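Local coordinates for protein teichoic acid D-alanine hydrolase (Staphylococcus aureus, PDB 5ZH8) that hydrolyses D-alanyl esters on wall teichoic acid and lipoteichoic acid, and affects cell-wall structure and the level of methicillin resistance, at residues T161-P166 with K204-H209; K77-Y82 with K376-D381; S63-V68 with L245-F250; A128-T133 with H209-G214. All coordinates share one frame; numbering follows the deposited sequence.

Contact 1: T161-P166 with K204-H209; sequences TSKPIP and KKYKKH
A lysine laid over a tyrosine face, K163 on Y206, joins two surface loops at the helical end of the beta-lactamase-like domain; the centre of the contact is about 25 Å from that of the chain. The contact is a CH-pi and cation-pi pair. K163 CE sits above the middle of the Y206 ring, 3.4 Å from the centroid and only 8° off the ring normal. The ammonium is set further aside, with K163 NZ 4.4 Å from that centroid and 24° off the normal. Two bends near the end of the lysine, at chi3 and chi4, fold CE and NZ onto the ring. Lysine suits this place because the methylene beside its ammonium is probably polarised, which would favour its position over the pi cloud. Tyrosine offers a broad flat face, and K207 CB packs over the other side of the ring. Each loop is also shaped locally: T161 OG1 donates to K163 O at 2.8 Å, and K205 to K208 form a type II turn that presents Y206. Around the pair, K207 makes a salt bridge to D169 on helix 167-171, I165 pairs its backbone with V152 at helix 152-155, and T161 and I165 rest on I201, in the loop beyond helix 189-199.

Contact 2: K77-Y82 with K376-D381; sequences KKIDKY and KHIYND
Two helices from near the two ends of the beta-lactamase-like sequence, 74-85 and 371-382, pack side by side against the large antiparallel sheet in the manner of the beta-lactamase fold, and I79 meets I378 at their interface. The segments run nearly antiparallel, at 158°, with their axes 10.7 Å apart. The two isoleucines cross at about a right angle: I79 CG2 touches I378 CD1 at 3.8 Å, while I79 CD1 lies 3.9 Å from I378 CG2. With CG2 anti to the backbone N in both, each presents its CG2 and CD1 methyls to the other; beta-branched apolar chains suit such a buried helix interface. About a turn on from I79, Y82 meets H377, the neighbour of I378 in sequence, edge to face, with centroids 4.8 Å apart and planes at 60°. The imidazole carbon H377 CD2 stands over the centre of the Y82 ring, 3.9 Å from Y82 CG. S85 and L87 of the second subunit pack on Y82 and H377 respectively. Within its own helix, H377 ND1 donates to the anti lone pair of D381 OD2 at 2.8 Å; the bond, tilted from the ring plane, probably helps to hold the ring's rotation, with CD2 toward the tyrosine. I382 continues the packing along helix 371-382, and toward the sheet I79 packs on M102 of strand 99-106.

Contact 3: S63-V68 with L245-F250; sequences SKLKEV and LQHTAF
The polar part of this contact centres on H247 and S63. H247 NE2 donates to S63 O at 2.6 Å along a nearly straight path, with an N-H...O angle of 170°. The acceptor lies in the imidazole plane, and the donor meets a carbonyl lone pair; histidine suits the place because it offers an N-H at its edge to S63 O and an aromatic face to L65. The same S63 O also accepts from N120 ND2. Beside this bond a water joins the segments, 2.6 Å from S63 OG and donating to Q246 OE1 at 2.8 Å, so the short serine hydroxyl and the longer amide meet through solvent. Together the polar links tie the loop leading into strand 68-69, an edge strand of the large sheet, to the turn entering strand 248-250, at the edge of the three-stranded sheet. H247 is itself held by its backbone, since H247 N donates to D294 OD2 on helix 292-303.

The apolar part lies over one face of the imidazole. L65 comes from the opposite direction, its CG anti to the carbonyl carbon (chi1 -63°), and places CD1 3.9 Å from the ring centroid in a CH-pi contact. L65 CG approaches H247 NE2 at 3.6 Å, and L65 also touches T293 of helix 292-303.

Contact 4: A128-T133 with H209-G214; sequences AQKFST and HMYNDG
K130 reaches D213 and Y211 by leaving helix 129-142 with CG anti to its carbonyl carbon (chi1 -68°) and staying extended until chi4 (61°), where the chain bends. From the other segment, Y211 sets CG anti to the backbone N and extends its ring so that its hydroxyl end meets the lysine from the opposite direction. K130 NZ forms a salt bridge with D213 OD1 at 2.7 Å; the two side chains cross at about a right angle, and NZ meets OD1 from above the carboxylate plane, 43° out of it. Further back on the chain, K130 CD touches Y211 OH at 3.9 Å. The long, flexible lysine suits a place where one amino group must reach from one helix to the beginning of another, and the short aspartate holds its carboxylate close to the backbone. D213 OD2 is bonded in turn to Y282 OH, which helps fix the plane of that carboxylate. N212 caps helix 213-227: G214 N donates to N212 OD1 at 2.8 Å. N212 also bonds Y178 and Y180, so the loop carrying Y211 and D213 is well positioned.

K130 NZ and Y211 OH both hydrogen-bond S127 OG. S127 and K130 form the SxxK motif of penicillin-binding proteins and serine beta-lactamases, and Y211-N212-D213 probably corresponds to their Tyr-x-Asn motif, with D213 in the asparagine place. By analogy S127 is probably the nucleophile that attacks the D-alanyl ester, with lysine and tyrosine placed to exchange protons with it.

Contact 4, whose centre lies about 8 Å from the chain's, borders the probable active site, and the other contacts lie around it. Contact 1 is about 16 Å away between centres and shares H209 with it, so one continuous loop runs from the surface tyrosine-lysine pair into the site. Contact 3 lies about 24 Å from contact 4 between centres but touches it: F250 CE1 packs on Q129 NE2 at 3.4 Å, beside K130 on the same helix. Contacts 1 and 3 stand on opposite sides of the chain's centre, about 41 Å apart between centres. Contact 2 is remote, about 28 Å from contact 4 between centres, yet its nearest atoms come within about 7 Å of contact 3.

Contact 1: T161-P166 with K204-H209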
loop_
_atom_site.group_PDB
_atom_site.type_symbol
_atom_site.label_atom_id
_atom_site.label_comp_id
_atom_site.label_asym_id
_atom_site.label_seq_id
_atom_site.Cartn_x
_atom_site.Cartn_y
_atom_site.Cartn_z
ATOM N N THR A 161 -15.097 19.179 -23.692
ATOM C CA THR A 161 -15.710 18.627 -22.486
ATOM C C THR A 161 -17.117 19.190 -22.281
ATOM O O THR A 161 -17.365 20.358 -22.571
ATOM C CB THR A 161 -14.828 18.925 -21.250
ATOM O OG1 THR A 161 -15.618 18.862 -20.058
ATOM C CG2 THR A 161 -14.192 20.312 -21.353
ATOM N N SER A 162 -18.020 18.355 -21.770
ATOM C CA SER A 162 -19.448 18.697 -21.602
ATOM C C SER A 162 -19.670 20.110 -21.042
ATOM O O SER A 162 -20.603 20.806 -21.436
ATOM C CB SER A 162 -20.155 17.673 -20.686
ATOM O OG SER A 162 -19.374 16.504 -20.469
ATOM N N LYS A 163 -18.814 20.507 -20.105
ATOM C CA LYS A 163 -18.795 21.852 -19.558
ATOM C C LYS A 163 -17.349 22.346 -19.586
ATOM O O LYS A 163 -16.424 21.535 -19.615
ATOM C CB LYS A 163 -19.333 21.829 -18.124
ATOM C CG LYS A 163 -20.742 21.257 -18.010
ATOM C CD LYS A 163 -21.294 21.336 -16.593
ATOM C CE LYS A 163 -20.671 20.301 -15.658
ATOM N NZ LYS A 163 -21.149 18.904 -15.889
ATOM N N PRO A 164 -17.140 23.677 -19.566
ATOM C CA PRO A 164 -15.771 24.196 -19.581
ATOM C C PRO A 164 -15.047 23.947 -18.266
ATOM O O PRO A 164 -15.655 24.054 -17.203
ATOM C CB PRO A 164 -15.968 25.697 -19.800
ATOM C CG PRO A 164 -17.310 25.985 -19.225
ATOM C CD PRO A 164 -18.137 24.764 -19.512
ATOM N N ILE A 165 -13.765 23.603 -18.347
ATOM C CA ILE A 165 -12.937 23.342 -17.165
ATOM C C ILE A 165 -11.802 24.356 -17.074
ATOM O O ILE A 165 -10.882 24.302 -17.885
ATOM C CB ILE A 165 -12.261 21.960 -17.265
ATOM C CG1 ILE A 165 -13.285 20.842 -17.476
ATOM C CG2 ILE A 165 -11.385 21.699 -16.039
ATOM C CD1 ILE A 165 -12.650 19.542 -17.936
ATOM N N PRO A 166 -11.844 25.276 -16.094
ATOM C CA PRO A 166 -10.709 26.195 -15.988
ATOM C C PRO A 166 -9.433 25.459 -15.587
ATOM O O PRO A 166 -9.508 24.433 -14.910
ATOM C CB PRO A 166 -11.146 27.186 -14.897
ATOM C CG PRO A 166 -12.215 26.493 -14.137
ATOM C CD PRO A 166 -12.889 25.555 -15.093
ATOM N N LYS A 204 -21.752 13.729 -11.296
ATOM C CA LYS A 204 -21.886 13.737 -9.831
ATOM C C LYS A 204 -20.659 14.316 -9.118
ATOM O O LYS A 204 -20.784 14.931 -8.064
ATOM C CB LYS A 204 -22.209 12.330 -9.301
ATOM C CG LYS A 204 -21.119 11.274 -9.482
ATOM C CD LYS A 204 -21.564 9.904 -8.973
ATOM C CE LYS A 204 -22.654 9.271 -9.837
ATOM N NZ LYS A 204 -22.241 9.113 -11.260
ATOM N N LYS A 205 -19.485 14.110 -9.714
ATOM C CA LYS A 205 -18.226 14.623 -9.188
ATOM C C LYS A 205 -17.840 16.000 -9.744
ATOM O O LYS A 205 -16.750 16.488 -9.461
ATOM C CB LYS A 205 -17.107 13.602 -9.435
ATOM C CG LYS A 205 -17.131 12.456 -8.429
ATOM C CD LYS A 205 -16.459 12.853 -7.116
ATOM C CE LYS A 205 -17.030 12.109 -5.910
ATOM N NZ LYS A 205 -16.900 10.629 -6.018
ATOM N N TYR A 206 -18.701 16.620 -10.539
ATOM C CA TYR A 206 -18.370 17.954 -11.059
ATOM C C TYR A 206 -18.218 18.997 -9.942
ATOM O O TYR A 206 -19.023 19.060 -9.010
ATOM C CB TYR A 206 -19.381 18.428 -12.107
ATOM C CG TYR A 206 -19.231 19.895 -12.460
ATOM C CD1 TYR A 206 -18.124 20.353 -13.180
ATOM C CD2 TYR A 206 -20.195 20.832 -12.070
ATOM C CE1 TYR A 206 -17.982 21.694 -13.497
ATOM C CE2 TYR A 206 -20.060 22.173 -12.385
ATOM C CZ TYR A 206 -18.954 22.600 -13.098
ATOM O OH TYR A 206 -18.825 23.936 -13.411
ATOM N N LYS A 207 -17.181 19.826 -10.062
ATOM C CA LYS A 207 -16.843 20.852 -9.068
ATOM C C LYS A 207 -16.705 20.326 -7.623
ATOM O O LYS A 207 -16.914 21.067 -6.664
ATOM C CB LYS A 207 -17.834 22.030 -9.145
ATOM C CG LYS A 207 -17.308 23.364 -8.622
ATOM C CD LYS A 207 -16.209 23.988 -9.483
ATOM C CE LYS A 207 -16.747 24.692 -10.725
ATOM N NZ LYS A 207 -15.994 25.944 -11.021
ATOM N N LYS A 208 -16.352 19.051 -7.476
ATOM C CA LYS A 208 -15.961 18.505 -6.180
ATOM C C LYS A 208 -14.549 17.970 -6.277
ATOM O O LYS A 208 -14.098 17.594 -7.356
ATOM C CB LYS A 208 -16.904 17.390 -5.743
ATOM C CG LYS A 208 -18.170 17.877 -5.061
ATOM C CD LYS A 208 -18.962 16.725 -4.448
ATOM C CE LYS A 208 -19.640 15.882 -5.518
ATOM N NZ LYS A 208 -20.586 14.866 -4.973
ATOM N N HIS A 209 -13.868 17.906 -5.137
ATOM C CA HIS A 209 -12.479 17.468 -5.111
ATOM C C HIS A 209 -12.354 15.971 -5.340
ATOM O O HIS A 209 -13.147 15.189 -4.824
ATOM C CB HIS A 209 -11.799 17.845 -3.798
ATOM C CG HIS A 209 -10.391 17.349 -3.698
ATOM N ND1 HIS A 209 -10.075 16.094 -3.219
ATOM C CD2 HIS A 209 -9.210 17.940 -4.008
ATOM C CE1 HIS A 209 -8.763 15.932 -3.239
ATOM N NE2 HIS A 209 -8.215 17.037 -3.718
#

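Contact 2: K77-Y82 with K376-D381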
loop_
_atom_site.group_PDB
_atom_site.type_symbol
_atom_site.label_atom_id
_atom_site.label_comp_id
_atom_site.label_asym_id
_atom_site.label_seq_id
_atom_site.Cartn_x
_atom_site.Cartn_y
_atom_site.Cartn_z
ATOM N N LYS A 77 21.739 11.988 14.995
ATOM C CA LYS A 77 22.060 10.683 15.546
ATOM C C LYS A 77 20.781 9.909 15.861
ATOM O O LYS A 77 20.681 8.708 15.595
ATOM C CB LYS A 77 22.898 10.830 16.809
ATOM C CG LYS A 77 23.334 9.495 17.379
ATOM C CD LYS A 77 24.373 9.646 18.479
ATOM C CE LYS A 77 24.684 8.303 19.123
ATOM N NZ LYS A 77 24.933 7.221 18.121
ATOM N N LYS A 78 19.813 10.626 16.428
ATOM C CA LYS A 78 18.518 10.069 16.796
ATOM C C LYS A 78 17.774 9.608 15.548
ATOM O O LYS A 78 17.130 8.569 15.552
ATOM C CB LYS A 78 17.698 11.129 17.539
ATOM C CG LYS A 78 16.817 10.614 18.666
ATOM C CD LYS A 78 16.044 11.771 19.307
ATOM C CE LYS A 78 16.112 11.816 20.845
ATOM N NZ LYS A 78 15.093 10.998 21.562
ATOM N N ILE A 79 17.864 10.400 14.483
ATOM C CA ILE A 79 17.197 10.099 13.216
ATOM C C ILE A 79 17.822 8.850 12.595
ATOM O O ILE A 79 17.118 7.909 12.240
ATOM C CB ILE A 79 17.300 11.284 12.221
ATOM C CG1 ILE A 79 16.484 12.482 12.725
ATOM C CG2 ILE A 79 16.814 10.878 10.838
ATOM C CD1 ILE A 79 16.860 13.810 12.092
ATOM N N ASP A 80 19.142 8.856 12.473
ATOM C CA ASP A 80 19.866 7.733 11.920
ATOM C C ASP A 80 19.543 6.454 12.681
ATOM O O ASP A 80 19.251 5.409 12.087
ATOM C CB ASP A 80 21.373 8.008 11.977
ATOM C CG ASP A 80 22.196 6.845 11.483
ATOM O OD1 ASP A 80 22.202 6.574 10.257
ATOM O OD2 ASP A 80 22.822 6.193 12.333
ATOM N N LYS A 81 19.589 6.554 14.002
ATOM C CA LYS A 81 19.324 5.411 14.859
ATOM C C LYS A 81 17.915 4.887 14.642
ATOM O O LYS A 81 17.684 3.681 14.615
ATOM C CB LYS A 81 19.521 5.803 16.321
ATOM C CG LYS A 81 19.464 4.638 17.278
ATOM C CD LYS A 81 19.990 5.048 18.640
ATOM C CE LYS A 81 20.309 3.835 19.499
ATOM N NZ LYS A 81 21.473 3.034 19.000
ATOM N N TYR A 82 16.972 5.803 14.494
ATOM C CA TYR A 82 15.589 5.437 14.231
ATOM C C TYR A 82 15.473 4.740 12.886
ATOM O O TYR A 82 14.869 3.675 12.797
ATOM C CB TYR A 82 14.667 6.656 14.278
ATOM C CG TYR A 82 13.384 6.415 13.551
ATOM C CD1 TYR A 82 12.508 5.438 13.979
ATOM C CD2 TYR A 82 13.062 7.141 12.413
ATOM C CE1 TYR A 82 11.336 5.182 13.307
ATOM C CE2 TYR A 82 11.879 6.907 11.727
ATOM C CZ TYR A 82 11.028 5.920 12.172
ATOM O OH TYR A 82 9.860 5.690 11.492
ATOM N N LYS A 376 6.963 12.006 9.856
ATOM C CA LYS A 376 6.339 12.733 10.968
ATOM C C LYS A 376 7.180 12.622 12.217
ATOM O O LYS A 376 7.388 13.600 12.926
ATOM C CB LYS A 376 4.941 12.204 11.277
ATOM C CG LYS A 376 3.875 12.657 10.305
ATOM C CD LYS A 376 2.570 11.922 10.566
ATOM C CE LYS A 376 1.409 12.528 9.784
ATOM N NZ LYS A 376 0.103 12.413 10.514
ATOM N N HIS A 377 7.657 11.417 12.483
ATOM C CA HIS A 377 8.445 11.169 13.671
ATOM C C HIS A 377 9.719 12.000 13.628
ATOM O O HIS A 377 10.166 12.512 14.646
ATOM C CB HIS A 377 8.770 9.689 13.788
ATOM C CG HIS A 377 9.587 9.348 14.991
ATOM N ND1 HIS A 377 9.104 9.463 16.276
ATOM C CD2 HIS A 377 10.854 8.889 15.103
ATOM C CE1 HIS A 377 10.039 9.098 17.130
ATOM N NE2 HIS A 377 11.108 8.734 16.445
ATOM N N ILE A 378 10.293 12.143 12.442
ATOM C CA ILE A 378 11.507 12.931 12.271
ATOM C C ILE A 378 11.215 14.431 12.429
ATOM O O ILE A 378 11.903 15.135 13.160
ATOM C CB ILE A 378 12.147 12.641 10.900
ATOM C CG1 ILE A 378 12.723 11.224 10.894
ATOM C CG2 ILE A 378 13.220 13.666 10.566
ATOM C CD1 ILE A 378 13.234 10.760 9.543
ATOM N N TYR A 379 10.183 14.906 11.752
ATOM C CA TYR A 379 9.864 16.329 11.715
ATOM C C TYR A 379 9.260 16.834 13.039
ATOM O O TYR A 379 9.669 17.871 13.573
ATOM C CB TYR A 379 8.907 16.577 10.553
ATOM C CG TYR A 379 8.569 18.023 10.274
ATOM C CD1 TYR A 379 9.410 18.824 9.507
ATOM C CD2 TYR A 379 7.377 18.576 10.740
ATOM C CE1 TYR A 379 9.078 20.141 9.230
ATOM C CE2 TYR A 379 7.036 19.887 10.474
ATOM C CZ TYR A 379 7.884 20.668 9.718
ATOM O OH TYR A 379 7.533 21.970 9.448
ATOM N N ASN A 380 8.283 16.099 13.553
ATOM C CA ASN A 380 7.572 16.505 14.753
ATOM C C ASN A 380 8.277 16.055 16.026
ATOM O O ASN A 380 8.495 16.864 16.924
ATOM C CB ASN A 380 6.142 15.957 14.734
ATOM C CG ASN A 380 5.334 16.486 13.570
ATOM O OD1 ASN A 380 5.480 17.640 13.178
ATOM N ND2 ASN A 380 4.467 15.655 13.022
ATOM N N ASP A 381 8.629 14.776 16.121
ATOM C CA ASP A 381 9.150 14.252 17.381
ATOM C C ASP A 381 10.626 14.583 17.581
ATOM O O ASP A 381 11.005 15.119 18.624
ATOM C CB ASP A 381 8.898 12.743 17.507
ATOM C CG ASP A 381 7.411 12.392 17.487
ATOM O OD1 ASP A 381 6.580 13.255 17.851
ATOM O OD2 ASP A 381 7.067 11.252 17.108
#

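Contact 3: S63-V68 with L245-F250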
loop_
_atom_site.group_PDB
_atom_site.type_symbol
_atom_site.label_atom_id
_atom_site.label_comp_id
_atom_site.label_asym_id
_atom_site.label_seq_id
_atom_site.Cartn_x
_atom_site.Cartn_y
_atom_site.Cartn_z
ATOM N N SER A 63 27.937 13.330 -11.119
ATOM C CA SER A 63 28.992 13.325 -10.109
ATOM C C SER A 63 28.588 12.526 -8.872
ATOM O O SER A 63 27.409 12.484 -8.499
ATOM C CB SER A 63 29.366 14.757 -9.711
ATOM O OG SER A 63 28.236 15.472 -9.249
ATOM N N LYS A 64 29.581 11.896 -8.246
ATOM C CA LYS A 64 29.351 11.068 -7.066
ATOM C C LYS A 64 29.018 11.962 -5.876
ATOM O O LYS A 64 29.729 12.935 -5.612
ATOM C CB LYS A 64 30.591 10.231 -6.735
ATOM C CG LYS A 64 30.308 8.755 -6.476
ATOM C CD LYS A 64 30.351 7.952 -7.779
ATOM C CE LYS A 64 30.643 6.473 -7.540
ATOM N NZ LYS A 64 31.219 5.805 -8.745
ATOM N N LEU A 65 27.942 11.633 -5.165
ATOM C CA LEU A 65 27.535 12.377 -3.977
ATOM C C LEU A 65 28.017 11.649 -2.735
ATOM O O LEU A 65 27.974 10.420 -2.679
ATOM C CB LEU A 65 26.014 12.528 -3.929
ATOM C CG LEU A 65 25.380 13.329 -5.070
ATOM C CD1 LEU A 65 23.862 13.285 -4.979
ATOM C CD2 LEU A 65 25.876 14.766 -5.081
ATOM N N LYS A 66 28.475 12.410 -1.742
ATOM C CA LYS A 66 29.018 11.819 -0.520
ATOM C C LYS A 66 27.983 11.785 0.605
ATOM O O LYS A 66 27.052 12.586 0.634
ATOM C CB LYS A 66 30.297 12.550 -0.071
ATOM C CG LYS A 66 30.108 13.984 0.405
ATOM C CD LYS A 66 31.431 14.572 0.911
ATOM C CE LYS A 66 31.228 15.559 2.060
ATOM N NZ LYS A 66 30.744 14.907 3.315
ATOM N N GLU A 67 28.148 10.829 1.516
ATOM C CA GLU A 67 27.301 10.740 2.693
ATOM C C GLU A 67 27.562 11.939 3.593
ATOM O O GLU A 67 28.699 12.389 3.733
ATOM C CB GLU A 67 27.571 9.448 3.460
ATOM C CG GLU A 67 27.135 8.186 2.726
ATOM C CD GLU A 67 27.153 6.960 3.620
ATOM O OE1 GLU A 67 26.465 6.999 4.658
ATOM O OE2 GLU A 67 27.854 5.968 3.300
ATOM N N VAL A 68 26.492 12.469 4.171
ATOM C CA VAL A 68 26.586 13.537 5.151
ATOM C C VAL A 68 25.802 13.078 6.375
ATOM O O VAL A 68 24.596 12.858 6.300
ATOM C CB VAL A 68 26.011 14.869 4.616
ATOM C CG1 VAL A 68 26.194 15.974 5.642
ATOM C CG2 VAL A 68 26.691 15.257 3.316
ATOM N N LEU A 245 19.888 21.065 -10.882
ATOM C CA LEU A 245 19.426 19.751 -10.472
ATOM C C LEU A 245 20.032 18.718 -11.414
ATOM O O LEU A 245 19.461 18.396 -12.459
ATOM C CB LEU A 245 17.898 19.687 -10.508
ATOM C CG LEU A 245 17.155 20.730 -9.686
ATOM C CD1 LEU A 245 15.680 20.367 -9.674
ATOM C CD2 LEU A 245 17.685 20.805 -8.268
ATOM N N GLN A 246 21.201 18.212 -11.027
ATOM C CA GLN A 246 22.014 17.354 -11.887
ATOM C C GLN A 246 21.936 15.883 -11.498
ATOM O O GLN A 246 22.613 15.042 -12.097
ATOM C CB GLN A 246 23.465 17.827 -11.841
ATOM C CG GLN A 246 23.629 19.259 -12.321
ATOM C CD GLN A 246 25.050 19.753 -12.222
ATOM O OE1 GLN A 246 25.709 19.576 -11.204
ATOM N NE2 GLN A 246 25.527 20.383 -13.282
ATOM N N HIS A 247 21.122 15.580 -10.488
ATOM C CA HIS A 247 20.883 14.207 -10.040
ATOM C C HIS A 247 19.376 13.927 -10.038
ATOM O O HIS A 247 18.845 13.236 -9.174
ATOM C CB HIS A 247 21.510 13.999 -8.664
ATOM C CG HIS A 247 23.004 14.121 -8.668
ATOM N ND1 HIS A 247 23.654 15.336 -8.725
ATOM C CD2 HIS A 247 23.974 13.177 -8.640
ATOM C CE1 HIS A 247 24.960 15.134 -8.724
ATOM N NE2 HIS A 247 25.180 13.833 -8.669
ATOM N N THR A 248 18.711 14.491 -11.040
ATOM C CA THR A 248 17.282 14.361 -11.248
ATOM C C THR A 248 17.073 14.057 -12.722
ATOM O O THR A 248 17.665 14.718 -13.584
ATOM C CB THR A 248 16.567 15.679 -10.920
ATOM O OG1 THR A 248 16.711 15.970 -9.525
ATOM C CG2 THR A 248 15.086 15.614 -11.292
ATOM N N ALA A 249 16.242 13.067 -13.023
ATOM C CA ALA A 249 16.109 12.609 -14.400
ATOM C C ALA A 249 14.770 11.959 -14.692
ATOM O O ALA A 249 14.095 11.452 -13.800
ATOM C CB ALA A 249 17.244 11.654 -14.749
ATOM N N PHE A 250 14.391 12.003 -15.963
ATOM C CA PHE A 250 13.240 11.265 -16.455
ATOM C C PHE A 250 13.631 9.799 -16.564
ATOM O O PHE A 250 14.794 9.473 -16.779
ATOM C CB PHE A 250 12.770 11.817 -17.809
ATOM C CG PHE A 250 12.093 13.158 -17.714
ATOM C CD1 PHE A 250 10.743 13.243 -17.414
ATOM C CD2 PHE A 250 12.804 14.328 -17.915
ATOM C CE1 PHE A 250 10.109 14.470 -17.318
ATOM C CE2 PHE A 250 12.180 15.561 -17.823
ATOM C CZ PHE A 250 10.829 15.633 -17.522
HETATM O O HOH W 1 27.650 17.748 -10.393
#

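Contact 4: A128-T133 with H209-G214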
loop_
_atom_site.group_PDB
_atom_site.type_symbol
_atom_site.label_atom_id
_atom_site.label_comp_id
_atom_site.label_asym_id
_atom_site.label_seq_id
_atom_site.Cartn_x
_atom_site.Cartn_y
_atom_site.Cartn_z
ATOM N N ALA A 128 4.727 13.533 -6.709
ATOM C CA ALA A 128 5.499 14.726 -6.388
ATOM C C ALA A 128 6.001 15.460 -7.637
ATOM O O ALA A 128 6.380 16.627 -7.542
ATOM C CB ALA A 128 6.656 14.390 -5.463
ATOM N N GLN A 129 6.004 14.799 -8.799
ATOM C CA GLN A 129 6.318 15.491 -10.060
ATOM C C GLN A 129 5.282 16.560 -10.405
ATOM O O GLN A 129 5.588 17.502 -11.128
ATOM C CB GLN A 129 6.457 14.526 -11.243
ATOM C CG GLN A 129 7.117 15.181 -12.455
ATOM C CD GLN A 129 7.186 14.285 -13.669
ATOM O OE1 GLN A 129 6.409 13.342 -13.804
ATOM N NE2 GLN A 129 8.111 14.587 -14.576
ATOM N N LYS A 130 4.066 16.420 -9.894
ATOM C CA LYS A 130 3.050 17.462 -10.068
ATOM C C LYS A 130 3.542 18.858 -9.629
ATOM O O LYS A 130 3.092 19.868 -10.168
ATOM C CB LYS A 130 1.776 17.099 -9.308
ATOM C CG LYS A 130 1.043 15.898 -9.878
ATOM C CD LYS A 130 -0.296 15.699 -9.199
ATOM C CE LYS A 130 -1.057 14.537 -9.810
ATOM N NZ LYS A 130 -0.333 13.247 -9.673
ATOM N N PHE A 131 4.455 18.899 -8.659
ATOM C CA PHE A 131 5.085 20.146 -8.218
ATOM C C PHE A 131 5.919 20.769 -9.336
ATOM O O PHE A 131 5.863 21.970 -9.561
ATOM C CB PHE A 131 5.944 19.886 -6.967
ATOM C CG PHE A 131 6.674 21.101 -6.447
ATOM C CD1 PHE A 131 6.017 22.311 -6.260
ATOM C CD2 PHE A 131 8.025 21.022 -6.115
ATOM C CE1 PHE A 131 6.692 23.420 -5.775
ATOM C CE2 PHE A 131 8.708 22.125 -5.630
ATOM C CZ PHE A 131 8.039 23.328 -5.463
ATOM N N SER A 132 6.689 19.941 -10.032
ATOM C CA SER A 132 7.443 20.369 -11.214
ATOM C C SER A 132 6.505 20.998 -12.260
ATOM O O SER A 132 6.770 22.098 -12.765
ATOM C CB SER A 132 8.220 19.181 -11.805
ATOM O OG SER A 132 8.585 19.396 -13.159
ATOM N N THR A 133 5.410 20.296 -12.556
ATOM C CA THR A 133 4.402 20.761 -13.508
ATOM C C THR A 133 3.723 22.062 -13.028
ATOM O O THR A 133 3.456 22.963 -13.829
ATOM C CB THR A 133 3.332 19.668 -13.753
ATOM O OG1 THR A 133 3.956 18.484 -14.262
ATOM C CG2 THR A 133 2.262 20.142 -14.748
ATOM N N HIS A 209 -13.868 17.906 -5.137
ATOM C CA HIS A 209 -12.479 17.468 -5.111
ATOM C C HIS A 209 -12.354 15.971 -5.340
ATOM O O HIS A 209 -13.147 15.189 -4.824
ATOM C CB HIS A 209 -11.799 17.845 -3.798
ATOM C CG HIS A 209 -10.391 17.349 -3.698
ATOM N ND1 HIS A 209 -10.075 16.094 -3.219
ATOM C CD2 HIS A 209 -9.210 17.940 -4.008
ATOM C CE1 HIS A 209 -8.763 15.932 -3.239
ATOM N NE2 HIS A 209 -8.215 17.037 -3.718
ATOM N N MET A 210 -11.371 15.584 -6.144
ATOM C CA MET A 210 -11.028 14.188 -6.343
ATOM C C MET A 210 -9.608 14.115 -6.891
ATOM O O MET A 210 -9.352 14.546 -8.021
ATOM C CB MET A 210 -12.002 13.542 -7.330
ATOM C CG MET A 210 -11.990 12.025 -7.329
ATOM S SD MET A 210 -12.523 11.352 -8.917
ATOM C CE MET A 210 -10.947 11.218 -9.759
ATOM N N TYR A 211 -8.685 13.578 -6.101
ATOM C CA TYR A 211 -7.298 13.438 -6.545
ATOM C C TYR A 211 -7.266 12.601 -7.817
ATOM O O TYR A 211 -7.981 11.609 -7.936
ATOM C CB TYR A 211 -6.429 12.800 -5.460
ATOM C CG TYR A 211 -4.990 13.241 -5.506
ATOM C CD1 TYR A 211 -4.608 14.459 -4.953
ATOM C CD2 TYR A 211 -4.007 12.447 -6.091
ATOM C CE1 TYR A 211 -3.288 14.881 -4.977
ATOM C CE2 TYR A 211 -2.681 12.858 -6.123
ATOM C CZ TYR A 211 -2.328 14.080 -5.560
ATOM O OH TYR A 211 -1.018 14.523 -5.576
ATOM N N ASN A 212 -6.444 13.018 -8.768
ATOM C CA ASN A 212 -6.460 12.439 -10.101
ATOM C C ASN A 212 -5.173 12.825 -10.831
ATOM O O ASN A 212 -4.955 14.004 -11.132
ATOM C CB ASN A 212 -7.692 12.957 -10.855
ATOM C CG ASN A 212 -7.902 12.290 -12.202
ATOM O OD1 ASN A 212 -7.037 11.570 -12.709
ATOM N ND2 ASN A 212 -9.069 12.533 -12.795
ATOM N N ASP A 213 -4.326 11.833 -11.105
ATOM C CA ASP A 213 -3.114 12.050 -11.899
ATOM C C ASP A 213 -3.458 12.696 -13.231
ATOM O O ASP A 213 -2.713 13.540 -13.720
ATOM C CB ASP A 213 -2.386 10.727 -12.169
ATOM C CG ASP A 213 -1.738 10.149 -10.939
ATOM O OD1 ASP A 213 -1.637 10.855 -9.919
ATOM O OD2 ASP A 213 -1.319 8.973 -10.996
ATOM N N GLY A 214 -4.586 12.279 -13.808
ATOM C CA GLY A 214 -5.058 12.789 -15.091
ATOM C C GLY A 214 -5.094 14.299 -15.204
ATOM O O GLY A 214 -4.756 14.845 -16.250
#